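Local atomic coordinates of 2-dehydropantoate 2-reductase (Geobacter metallireducens, PDB entry 3HN2), a protein that probably catalyses the NADPH-dependent reduction of 2-dehydropantoate (ketopantoate) to (R)-pantoate, the second step in making pantoate for pantothenate. Residues E37-G41 and N42-V46; V75-K78 and T79-S83; E87-R90 and P91-E95; E185-V188 and W189-F193. All coordinates share one frame; numbering follows the deposited sequence.

Interaction 1 (E37-G41 and N42-V46); sequences EAIAG and NGLKV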
loop_
_atom_site.group_PDB
_atom_site.type_symbol
_atom_site.label_atom_id
_atom_site.label_comp_id
_atom_site.label_asym_id
_atom_site.label_seq_id
_atom_site.Cartn_x
_atom_site.Cartn_y
_atom_site.Cartn_z
ATOM N N GLU A 37 -29.890 17.118 -11.083
ATOM C CA GLU A 37 -30.717 17.950 -10.209
ATOM C C GLU A 37 -30.152 18.134 -8.797
ATOM O O GLU A 37 -30.372 19.170 -8.171
ATOM C CB GLU A 37 -32.146 17.394 -10.154
ATOM C CG GLU A 37 -32.226 15.873 -10.039
ATOM C CD GLU A 37 -33.429 15.286 -10.760
ATOM O OE1 GLU A 37 -34.560 15.765 -10.532
ATOM O OE2 GLU A 37 -33.243 14.337 -11.554
ATOM N N ALA A 38 -29.419 17.133 -8.316
ATOM C CA ALA A 38 -28.803 17.185 -6.991
ATOM C C ALA A 38 -27.589 18.115 -6.946
ATOM O O ALA A 38 -27.288 18.699 -5.905
ATOM C CB ALA A 38 -28.422 15.794 -6.538
ATOM N N ILE A 39 -26.907 18.256 -8.081
ATOM C CA ILE A 39 -25.689 19.069 -8.170
ATOM C C ILE A 39 -25.968 20.475 -8.743
ATOM O O ILE A 39 -25.205 21.416 -8.504
ATOM C CB ILE A 39 -24.557 18.313 -8.944
ATOM C CG1 ILE A 39 -24.419 16.879 -8.415
ATOM C CG2 ILE A 39 -23.210 19.027 -8.820
ATOM C CD1 ILE A 39 -23.424 16.004 -9.169
ATOM N N ALA A 40 -27.072 20.626 -9.474
ATOM C CA ALA A 40 -27.512 21.951 -9.923
ATOM C C ALA A 40 -28.124 22.746 -8.768
ATOM O O ALA A 40 -28.059 23.978 -8.749
ATOM C CB ALA A 40 -28.496 21.837 -11.079
ATOM N N GLY A 41 -28.707 22.026 -7.810
ATOM C CA GLY A 41 -29.317 22.630 -6.629
ATOM C C GLY A 41 -28.322 22.978 -5.538
ATOM O O GLY A 41 -28.293 24.114 -5.058
ATOM N N ASN A 42 -27.500 22.005 -5.150
ATOM C CA ASN A 42 -26.564 22.180 -4.036
ATOM C C ASN A 42 -25.092 22.333 -4.413
ATOM O O ASN A 42 -24.346 23.047 -3.739
ATOM C CB ASN A 42 -26.715 21.033 -3.032
ATOM C CG ASN A 42 -27.749 21.323 -1.963
ATOM O OD1 ASN A 42 -28.762 20.630 -1.865
ATOM N ND2 ASN A 42 -27.500 22.351 -1.153
ATOM N N GLY A 43 -24.681 21.665 -5.488
ATOM C CA GLY A 43 -23.264 21.508 -5.807
ATOM C C GLY A 43 -22.800 20.162 -5.285
ATOM O O GLY A 43 -23.572 19.443 -4.641
ATOM N N LEU A 44 -21.547 19.807 -5.555
ATOM C CA LEU A 44 -21.019 18.523 -5.089
ATOM C C LEU A 44 -20.031 18.655 -3.928
ATOM O O LEU A 44 -19.258 19.613 -3.853
ATOM C CB LEU A 44 -20.447 17.685 -6.243
ATOM C CG LEU A 44 -19.281 18.170 -7.109
ATOM C CD1 LEU A 44 -17.970 17.574 -6.642
ATOM C CD2 LEU A 44 -19.529 17.816 -8.561
ATOM N N LYS A 45 -20.081 17.679 -3.026
ATOM C CA LYS A 45 -19.204 17.633 -1.864
ATOM C C LYS A 45 -18.148 16.558 -2.062
ATOM O O LYS A 45 -18.474 15.408 -2.359
ATOM C CB LYS A 45 -20.003 17.331 -0.592
ATOM C CG LYS A 45 -21.165 18.273 -0.321
ATOM C CD LYS A 45 -21.544 18.239 1.151
ATOM C CE LYS A 45 -22.398 19.435 1.532
ATOM N NZ LYS A 45 -22.511 19.581 3.009
ATOM N N VAL A 46 -16.882 16.933 -1.904
ATOM C CA VAL A 46 -15.788 15.969 -1.979
ATOM C C VAL A 46 -15.243 15.706 -0.585
ATOM O O VAL A 46 -14.768 16.616 0.091
ATOM C CB VAL A 46 -14.651 16.434 -2.926
ATOM C CG1 VAL A 46 -13.484 15.453 -2.904
ATOM C CG2 VAL A 46 -15.167 16.580 -4.340
#

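Interaction 2 (V75-K78 and T79-S83); sequences VGLK and TFANS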
loop_
_atom_site.group_PDB
_atom_site.type_symbol
_atom_site.label_atom_id
_atom_site.label_comp_id
_atom_site.label_asym_id
_atom_site.label_seq_id
_atom_site.Cartn_x
_atom_site.Cartn_y
_atom_site.Cartn_z
ATOM N N VAL A 75 -12.574 11.689 -20.404
ATOM C CA VAL A 75 -13.513 10.581 -20.408
ATOM C C VAL A 75 -13.285 9.717 -19.150
ATOM O O VAL A 75 -12.202 9.160 -18.948
ATOM C CB VAL A 75 -13.395 9.743 -21.694
ATOM C CG1 VAL A 75 -14.502 8.712 -21.761
ATOM C CG2 VAL A 75 -13.455 10.644 -22.929
ATOM N N GLY A 76 -14.306 9.649 -18.298
ATOM C CA GLY A 76 -14.287 8.808 -17.105
ATOM C C GLY A 76 -15.432 7.813 -17.104
ATOM O O GLY A 76 -15.813 7.298 -16.046
ATOM N N LEU A 77 -15.974 7.551 -18.296
ATOM C CA LEU A 77 -17.079 6.612 -18.504
ATOM C C LEU A 77 -16.727 5.194 -18.092
ATOM O O LEU A 77 -15.576 4.776 -18.192
ATOM C CB LEU A 77 -17.477 6.573 -19.984
ATOM C CG LEU A 77 -18.422 7.596 -20.613
ATOM C CD1 LEU A 77 -18.338 7.482 -22.125
ATOM C CD2 LEU A 77 -19.861 7.413 -20.139
ATOM N N LYS A 78 -17.727 4.458 -17.624
ATOM C CA LYS A 78 -17.585 3.023 -17.466
ATOM C C LYS A 78 -17.593 2.407 -18.861
ATOM O O LYS A 78 -18.365 2.830 -19.725
ATOM C CB LYS A 78 -18.695 2.459 -16.585
ATOM C CG LYS A 78 -18.246 2.118 -15.168
ATOM C CD LYS A 78 -17.917 3.355 -14.338
ATOM C CE LYS A 78 -16.754 3.092 -13.384
ATOM N NZ LYS A 78 -17.026 1.981 -12.423
ATOM N N THR A 79 -16.725 1.420 -19.071
ATOM C CA THR A 79 -16.387 0.933 -20.417
ATOM C C THR A 79 -17.481 0.145 -21.143
ATOM O O THR A 79 -17.359 -0.125 -22.335
ATOM C CB THR A 79 -15.081 0.114 -20.410
ATOM O OG1 THR A 79 -15.136 -0.877 -19.373
ATOM C CG2 THR A 79 -13.885 1.024 -20.175
ATOM N N PHE A 80 -18.549 -0.214 -20.433
ATOM C CA PHE A 80 -19.712 -0.827 -21.076
ATOM C C PHE A 80 -20.611 0.198 -21.786
ATOM O O PHE A 80 -21.504 -0.175 -22.550
ATOM C CB PHE A 80 -20.514 -1.701 -20.099
ATOM C CG PHE A 80 -20.703 -1.100 -18.736
ATOM C CD1 PHE A 80 -19.929 -1.534 -17.663
ATOM C CD2 PHE A 80 -21.679 -0.133 -18.512
ATOM C CE1 PHE A 80 -20.107 -0.996 -16.389
ATOM C CE2 PHE A 80 -21.867 0.413 -17.245
ATOM C CZ PHE A 80 -21.083 -0.025 -16.179
ATOM N N ALA A 81 -20.357 1.481 -21.530
ATOM C CA ALA A 81 -21.036 2.580 -22.211
ATOM C C ALA A 81 -20.219 3.120 -23.388
ATOM O O ALA A 81 -20.488 4.214 -23.879
ATOM C CB ALA A 81 -21.342 3.697 -21.225
ATOM N N ASN A 82 -19.236 2.345 -23.845
ATOM C CA ASN A 82 -18.333 2.774 -24.918
ATOM C C ASN A 82 -18.978 2.866 -26.307
ATOM O O ASN A 82 -18.426 3.498 -27.207
ATOM C CB ASN A 82 -17.073 1.898 -24.959
ATOM C CG ASN A 82 -15.985 2.369 -23.989
ATOM O OD1 ASN A 82 -16.184 3.297 -23.199
ATOM N ND2 ASN A 82 -14.822 1.732 -24.058
ATOM N N SER A 83 -20.145 2.243 -26.473
ATOM C CA SER A 83 -20.939 2.367 -27.702
ATOM C C SER A 83 -21.526 3.770 -27.826
ATOM O O SER A 83 -21.834 4.229 -28.925
ATOM C CB SER A 83 -22.065 1.334 -27.724
ATOM O OG SER A 83 -22.806 1.365 -26.514
#

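Interaction 3 (E87-R90 and P91-E95); sequences ELIR and PLVEE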
loop_
_atom_site.group_PDB
_atom_site.type_symbol
_atom_site.label_atom_id
_atom_site.label_comp_id
_atom_site.label_asym_id
_atom_site.label_seq_id
_atom_site.Cartn_x
_atom_site.Cartn_y
_atom_site.Cartn_z
ATOM N N GLU A 87 -22.216 9.777 -29.670
ATOM C CA GLU A 87 -23.234 10.752 -29.249
ATOM C C GLU A 87 -22.755 11.711 -28.152
ATOM O O GLU A 87 -23.096 12.896 -28.169
ATOM C CB GLU A 87 -24.554 10.069 -28.846
ATOM C CG GLU A 87 -24.462 9.057 -27.703
ATOM C CD GLU A 87 -25.727 8.997 -26.854
ATOM O OE1 GLU A 87 -26.176 7.873 -26.540
ATOM O OE2 GLU A 87 -26.271 10.065 -26.493
ATOM N N LEU A 88 -21.940 11.199 -27.230
ATOM C CA LEU A 88 -21.526 11.957 -26.049
ATOM C C LEU A 88 -20.338 12.895 -26.266
ATOM O O LEU A 88 -20.215 13.899 -25.568
ATOM C CB LEU A 88 -21.223 11.009 -24.881
ATOM C CG LEU A 88 -22.369 10.224 -24.238
ATOM C CD1 LEU A 88 -21.800 9.142 -23.350
ATOM C CD2 LEU A 88 -23.305 11.129 -23.448
ATOM N N ILE A 89 -19.466 12.573 -27.219
ATOM C CA ILE A 89 -18.214 13.319 -27.389
ATOM C C ILE A 89 -18.169 14.209 -28.649
ATOM O O ILE A 89 -17.620 15.310 -28.594
ATOM C CB ILE A 89 -16.967 12.379 -27.245
ATOM C CG1 ILE A 89 -16.936 11.761 -25.840
ATOM C CG2 ILE A 89 -15.649 13.122 -27.486
ATOM C CD1 ILE A 89 -16.104 10.499 -25.724
ATOM N N ARG A 90 -18.769 13.756 -29.754
ATOM C CA ARG A 90 -18.804 14.527 -31.023
ATOM C C ARG A 90 -19.165 16.028 -30.948
ATOM O O ARG A 90 -18.478 16.836 -31.583
ATOM C CB ARG A 90 -19.601 13.777 -32.122
ATOM C CG ARG A 90 -20.344 14.630 -33.163
ATOM C CD ARG A 90 -19.469 15.063 -34.342
ATOM N NE ARG A 90 -19.420 14.065 -35.409
ATOM C CZ ARG A 90 -18.429 13.194 -35.588
ATOM N NH1 ARG A 90 -18.486 12.328 -36.590
ATOM N NH2 ARG A 90 -17.380 13.183 -34.772
ATOM N N PRO A 91 -20.214 16.418 -30.169
ATOM C CA PRO A 91 -20.468 17.865 -30.027
ATOM C C PRO A 91 -19.372 18.675 -29.313
ATOM O O PRO A 91 -19.329 19.898 -29.458
ATOM C CB PRO A 91 -21.758 17.912 -29.198
ATOM C CG PRO A 91 -22.379 16.575 -29.362
ATOM C CD PRO A 91 -21.233 15.638 -29.434
ATOM N N LEU A 92 -18.504 18.000 -28.560
ATOM C CA LEU A 92 -17.430 18.656 -27.812
ATOM C C LEU A 92 -16.143 18.817 -28.621
ATOM O O LEU A 92 -15.208 19.485 -28.179
ATOM C CB LEU A 92 -17.123 17.874 -26.531
ATOM C CG LEU A 92 -18.295 17.454 -25.643
ATOM C CD1 LEU A 92 -17.889 16.321 -24.714
ATOM C CD2 LEU A 92 -18.817 18.640 -24.854
ATOM N N VAL A 93 -16.103 18.211 -29.804
ATOM C CA VAL A 93 -14.877 18.153 -30.604
ATOM C C VAL A 93 -14.803 19.249 -31.675
ATOM O O VAL A 93 -15.663 19.346 -32.553
ATOM C CB VAL A 93 -14.676 16.735 -31.223
ATOM C CG1 VAL A 93 -13.506 16.704 -32.201
ATOM C CG2 VAL A 93 -14.464 15.699 -30.123
ATOM N N GLU A 94 -13.774 20.083 -31.563
ATOM C CA GLU A 94 -13.405 21.049 -32.593
ATOM C C GLU A 94 -11.962 20.725 -32.988
ATOM O O GLU A 94 -11.301 19.944 -32.304
ATOM C CB GLU A 94 -13.539 22.482 -32.051
ATOM C CG GLU A 94 -13.383 23.623 -33.076
ATOM C CD GLU A 94 -14.180 23.407 -34.358
ATOM O OE1 GLU A 94 -15.428 23.353 -34.293
ATOM O OE2 GLU A 94 -13.553 23.305 -35.435
ATOM N N GLU A 95 -11.490 21.293 -34.098
ATOM C CA GLU A 95 -10.098 21.160 -34.520
ATOM C C GLU A 95 -9.161 21.689 -33.431
ATOM O O GLU A 95 -9.093 22.896 -33.188
ATOM C CB GLU A 95 -9.871 21.905 -35.839
ATOM C CG GLU A 95 -8.447 21.826 -36.385
ATOM C CD GLU A 95 -8.134 22.935 -37.375
ATOM O OE1 GLU A 95 -8.795 23.996 -37.321
ATOM O OE2 GLU A 95 -7.220 22.749 -38.205
#

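Interaction 4 (E185-V188 and W189-F193); sequences EKLV and WNIPF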
loop_
_atom_site.group_PDB
_atom_site.type_symbol
_atom_site.label_atom_id
_atom_site.label_comp_id
_atom_site.label_asym_id
_atom_site.label_seq_id
_atom_site.Cartn_x
_atom_site.Cartn_y
_atom_site.Cartn_z
ATOM N N GLU A 185 0.730 -2.754 -17.307
ATOM C CA GLU A 185 1.269 -2.724 -15.954
ATOM C C GLU A 185 0.146 -2.695 -14.921
ATOM O O GLU A 185 0.225 -3.379 -13.905
ATOM C CB GLU A 185 2.194 -1.516 -15.765
ATOM C CG GLU A 185 3.519 -1.571 -16.536
ATOM C CD GLU A 185 4.466 -0.430 -16.169
ATOM O OE1 GLU A 185 3.987 0.681 -15.847
ATOM O OE2 GLU A 185 5.698 -0.644 -16.206
ATOM N N LYS A 186 -0.903 -1.918 -15.198
ATOM C CA LYS A 186 -2.055 -1.824 -14.300
ATOM C C LYS A 186 -2.960 -3.046 -14.405
ATOM O O LYS A 186 -3.663 -3.381 -13.452
ATOM C CB LYS A 186 -2.869 -0.556 -14.563
ATOM C CG LYS A 186 -3.575 -0.048 -13.316
ATOM C CD LYS A 186 -4.869 0.670 -13.636
ATOM C CE LYS A 186 -5.675 0.900 -12.368
ATOM N NZ LYS A 186 -6.894 1.720 -12.606
ATOM N N LEU A 187 -2.938 -3.700 -15.568
ATOM C CA LEU A 187 -3.666 -4.952 -15.794
ATOM C C LEU A 187 -3.122 -6.094 -14.942
ATOM O O LEU A 187 -3.867 -6.998 -14.571
ATOM C CB LEU A 187 -3.643 -5.336 -17.283
ATOM C CG LEU A 187 -4.902 -5.192 -18.155
ATOM C CD1 LEU A 187 -6.006 -4.324 -17.533
ATOM C CD2 LEU A 187 -4.554 -4.693 -19.573
ATOM N N VAL A 188 -1.826 -6.041 -14.635
ATOM C CA VAL A 188 -1.188 -6.996 -13.732
ATOM C C VAL A 188 -1.815 -6.942 -12.333
ATOM O O VAL A 188 -1.861 -7.948 -11.632
ATOM C CB VAL A 188 0.347 -6.791 -13.666
ATOM C CG1 VAL A 188 0.995 -7.673 -12.575
ATOM C CG2 VAL A 188 0.970 -7.110 -15.000
ATOM N N TRP A 189 -2.321 -5.772 -11.951
ATOM C CA TRP A 189 -3.010 -5.625 -10.677
ATOM C C TRP A 189 -4.512 -5.854 -10.805
ATOM O O TRP A 189 -5.119 -6.537 -9.957
ATOM C CB TRP A 189 -2.750 -4.245 -10.059
ATOM C CG TRP A 189 -3.182 -4.208 -8.640
ATOM C CD1 TRP A 189 -2.431 -4.547 -7.543
ATOM C CD2 TRP A 189 -4.483 -3.863 -8.146
ATOM N NE1 TRP A 189 -3.179 -4.406 -6.403
ATOM C CE2 TRP A 189 -4.443 -4.004 -6.737
ATOM C CE3 TRP A 189 -5.675 -3.444 -8.755
ATOM C CZ2 TRP A 189 -5.550 -3.735 -5.926
ATOM C CZ3 TRP A 189 -6.789 -3.181 -7.948
ATOM C CH2 TRP A 189 -6.713 -3.330 -6.546
ATOM N N ASN A 190 -5.101 -5.254 -11.845
ATOM C CA ASN A 190 -6.555 -5.216 -12.026
ATOM C C ASN A 190 -7.183 -6.562 -12.321
ATOM O O ASN A 190 -8.355 -6.769 -12.041
ATOM C CB ASN A 190 -6.941 -4.246 -13.158
ATOM C CG ASN A 190 -7.359 -2.871 -12.654
ATOM O OD1 ASN A 190 -7.166 -2.525 -11.481
ATOM N ND2 ASN A 190 -7.931 -2.073 -13.549
ATOM N N ILE A 191 -6.418 -7.473 -12.910
ATOM C CA ILE A 191 -6.982 -8.762 -13.289
ATOM C C ILE A 191 -7.148 -9.721 -12.089
ATOM O O ILE A 191 -8.281 -10.133 -11.834
ATOM C CB ILE A 191 -6.320 -9.362 -14.565
ATOM C CG1 ILE A 191 -6.749 -8.537 -15.793
ATOM C CG2 ILE A 191 -6.702 -10.821 -14.749
ATOM C CD1 ILE A 191 -6.139 -8.969 -17.117
ATOM N N PRO A 192 -6.058 -10.051 -11.338
ATOM C CA PRO A 192 -6.286 -10.896 -10.141
ATOM C C PRO A 192 -7.233 -10.284 -9.117
ATOM O O PRO A 192 -8.119 -10.966 -8.631
ATOM C CB PRO A 192 -4.885 -11.062 -9.533
ATOM C CG PRO A 192 -4.077 -9.955 -10.126
ATOM C CD PRO A 192 -4.623 -9.747 -11.498
ATOM N N PHE A 193 -7.100 -8.991 -8.864
ATOM C CA PHE A 193 -7.817 -8.371 -7.760
ATOM C C PHE A 193 -9.228 -7.885 -8.079
ATOM O O PHE A 193 -10.155 -8.232 -7.354
ATOM C CB PHE A 193 -6.932 -7.338 -7.070
ATOM C CG PHE A 193 -5.721 -7.952 -6.424
ATOM C CD1 PHE A 193 -4.480 -7.900 -7.048
ATOM C CD2 PHE A 193 -5.834 -8.637 -5.210
ATOM C CE1 PHE A 193 -3.357 -8.487 -6.460
ATOM C CE2 PHE A 193 -4.715 -9.227 -4.617
ATOM C CZ PHE A 193 -3.477 -9.156 -5.239
#

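Interaction 1 (E37-G41 and N42-V46)
Ile-39 lays its CG2 methyl over the chain beyond its own helix, meeting Leu-44 CD2 at 3.9 Å and the Leu-44 backbone N at 3.7 Å. The methyl reaches this place because it stands anti to the backbone N of Ile-39 (chi1, measured to CG1, is -48°), beside the carbonyl carbon. Leu-44 answers with CB and CD2, its CG set between its own backbone N and carbonyl carbon. The backbone between them is the C-terminal end of helix 36-41, where the last bonds are frayed: Asn-42 N to Ala-38 O is weak at 3.4 Å, and so is Gly-43 N to Ile-39 O at 3.1 Å, bent to 122° at the hydrogen. Gly-43, the first residue past the helix, breaks the helical path with a positive phi of 97°, a conformation in which a side chain would collide with the Asn-42 carbonyl O. Its CA also approaches Ile-39 O in a C-H...O contact of 3.3 Å. The chain then continues into strand 44-48 of the small three-stranded sheet. Val-58 touches both Ile-39 and Leu-44, while Leu-15 and Ala-19 of helix 14-23 pack on Leu-44.

Interaction 2 (V75-K78 and T79-S83)
The chain leaves strand 72-75 at Val-75, runs extended through Leu-77 and Lys-78, and then folds into a tight turn that passes into a 3-10 segment at Asn-82. Lys-78 O is the acceptor that closes this turn: Ala-81 N donates to it at 3.0 Å, nearly straight at the hydrogen (159°) but from above the carbonyl plane. A further bond of the same span, Asn-82 N to Thr-79 O, is weak. Two side-chain contacts flank the turn. Lys-78 and Phe-80 lie alongside one another, and Lys-78 CB sits over one face of the ring, 3.8 Å from its centroid in a CH-pi contact displaced toward the rim at CZ. Phe-80 brings its ring there with CG between the backbone N and the carbonyl carbon (chi1 43°). Leu-77 CD2 meets Ala-81 CB at 4.1 Å. The polar ends look elsewhere, Thr-79 OG1 bonding to Glu-270 and Asn-82 ND2 to Asn-108, while Lys-78 NZ makes long, weak ion pairs with Asp-262 and Glu-270. Leu-77 also packs on Tyr-85 and Leu-88 of helix 85-89, and Val-75 pairs through its backbone with strand 98-101, placing the loop at the end of a central Rossmann strand.

Interaction 3 (E87-R90 and P91-E95)
Ile-89 O and Arg-90 O take up the N-H groups of Leu-92 and Val-93 where helix 85-89 runs out into a 3-10 turn. Leu-92 N donates to Ile-89 O at 2.8 Å, and Val-93 N to Arg-90 O at 3.3 Å with a straighter approach of 162° at the hydrogen. Both donors lie above the carbonyl plane, off the lone pairs. Pro-91 has no hydrogen to give: its CD lies 3.5 Å from Glu-87 O, in the place where an N-H would otherwise follow the helix. The pyrrolidine ring also lies across the Arg-90 side chain at about a right angle, with Arg-90 CB 3.7 Å from Pro-91 CD. An alanine here would lose the ring and is likely to leave the Arg-90 side chain without this neighbour and the backbone freer to turn at the helix end. Ile-89 CG2 touches Val-93 CG2 at 3.9 Å in an apolar contact. Separately, Leu-92 CD1 approaches Leu-88 O at 3.5 Å. Further along, Glu-95 N donates to Glu-94 OE2 at 3.2 Å from above the carboxylate plane. Outside the turn, Glu-87 is paired with Arg-84 in a salt bridge, Leu-92 is hydrogen-bonded through its backbone to Met-70, and Thr-97 OG1 accepts from Glu-94 N. The chemistry is that of a helix terminus: short-span backbone bonds replace helical ones, a proline without a donor sits at the changeover, and Ile-89 and Leu-92 pack on strand 72-75.

Interaction 4 (E185-V188 and W189-F193)
Lys-186 passes obliquely across the side chain of Asn-190 one turn further on, its CE 3.8 Å from Asn-190 OD1 and 3.9 Å from ND2. This is contact by the methylene chain. The ammonium goes on to bond Ala-126 O, for the chain is extended beyond CG, which itself stands anti to the backbone N (chi1 -151°). Asn-190 holds its amide beside this chain, and its CB rests 3.4 Å from Lys-186 O; OD1 lies in the plane of the Trp-189 ring, at its edge. An alanine here would remove the amide and would probably leave the lysine methylenes without this flank, freer to turn. The same Lys-186 O accepts two backbone donors, Asn-190 N at 2.9 Å in the carbonyl plane and Trp-189 N at 3.1 Å from well above it. Trp-189 N thus bonds three residues back and not to Glu-185 O, and helix 179-200 is kinked here. Pro-192, lacking an N-H, adds to the kink by setting CD 3.3 Å from Val-188 O. Ile-191 keeps a regular bond to Leu-187 O, and its CD1 reaches Leu-187 CG at 4.1 Å. With CG of Trp-189 anti to the backbone N (chi1 -167°), the indole offers one face to Phe-193 CD1, which lies toward its rim. The indole also meets Phe-127 edge-to-face and gives its NE1 hydrogen to Thr-249 of helix 241-249. Val-188 and Ile-191 pack on helix 211-229, and Leu-187 and Ile-191 on helix 271-284, so the kinked helix runs through the helical C-terminal domain.

Overall arrangement
Interactions 1, 2 and 3 belong to the nucleotide-binding-type domain, and interaction 4 to the helical C-terminal one. Interaction 4 is the buried member, lying in the middle of a long helix among other helices; interaction 2 is a surface contact, and interactions 1 and 3 are partly buried helix ends. Interactions 2 and 3 alone touch, Val-75 CG2 meeting Ile-89 CD1 and Leu-77 CD1 meeting Leu-88 CD1, so strand 72-75 and the loop after it both pack on helix 85-89. The helix ends differ: a glycine with positive phi closes one, a proline and 3-10 bonds the other. Interactions 1 and 4, with centres about 34 Å apart, lie on opposite sides of the chain's centre.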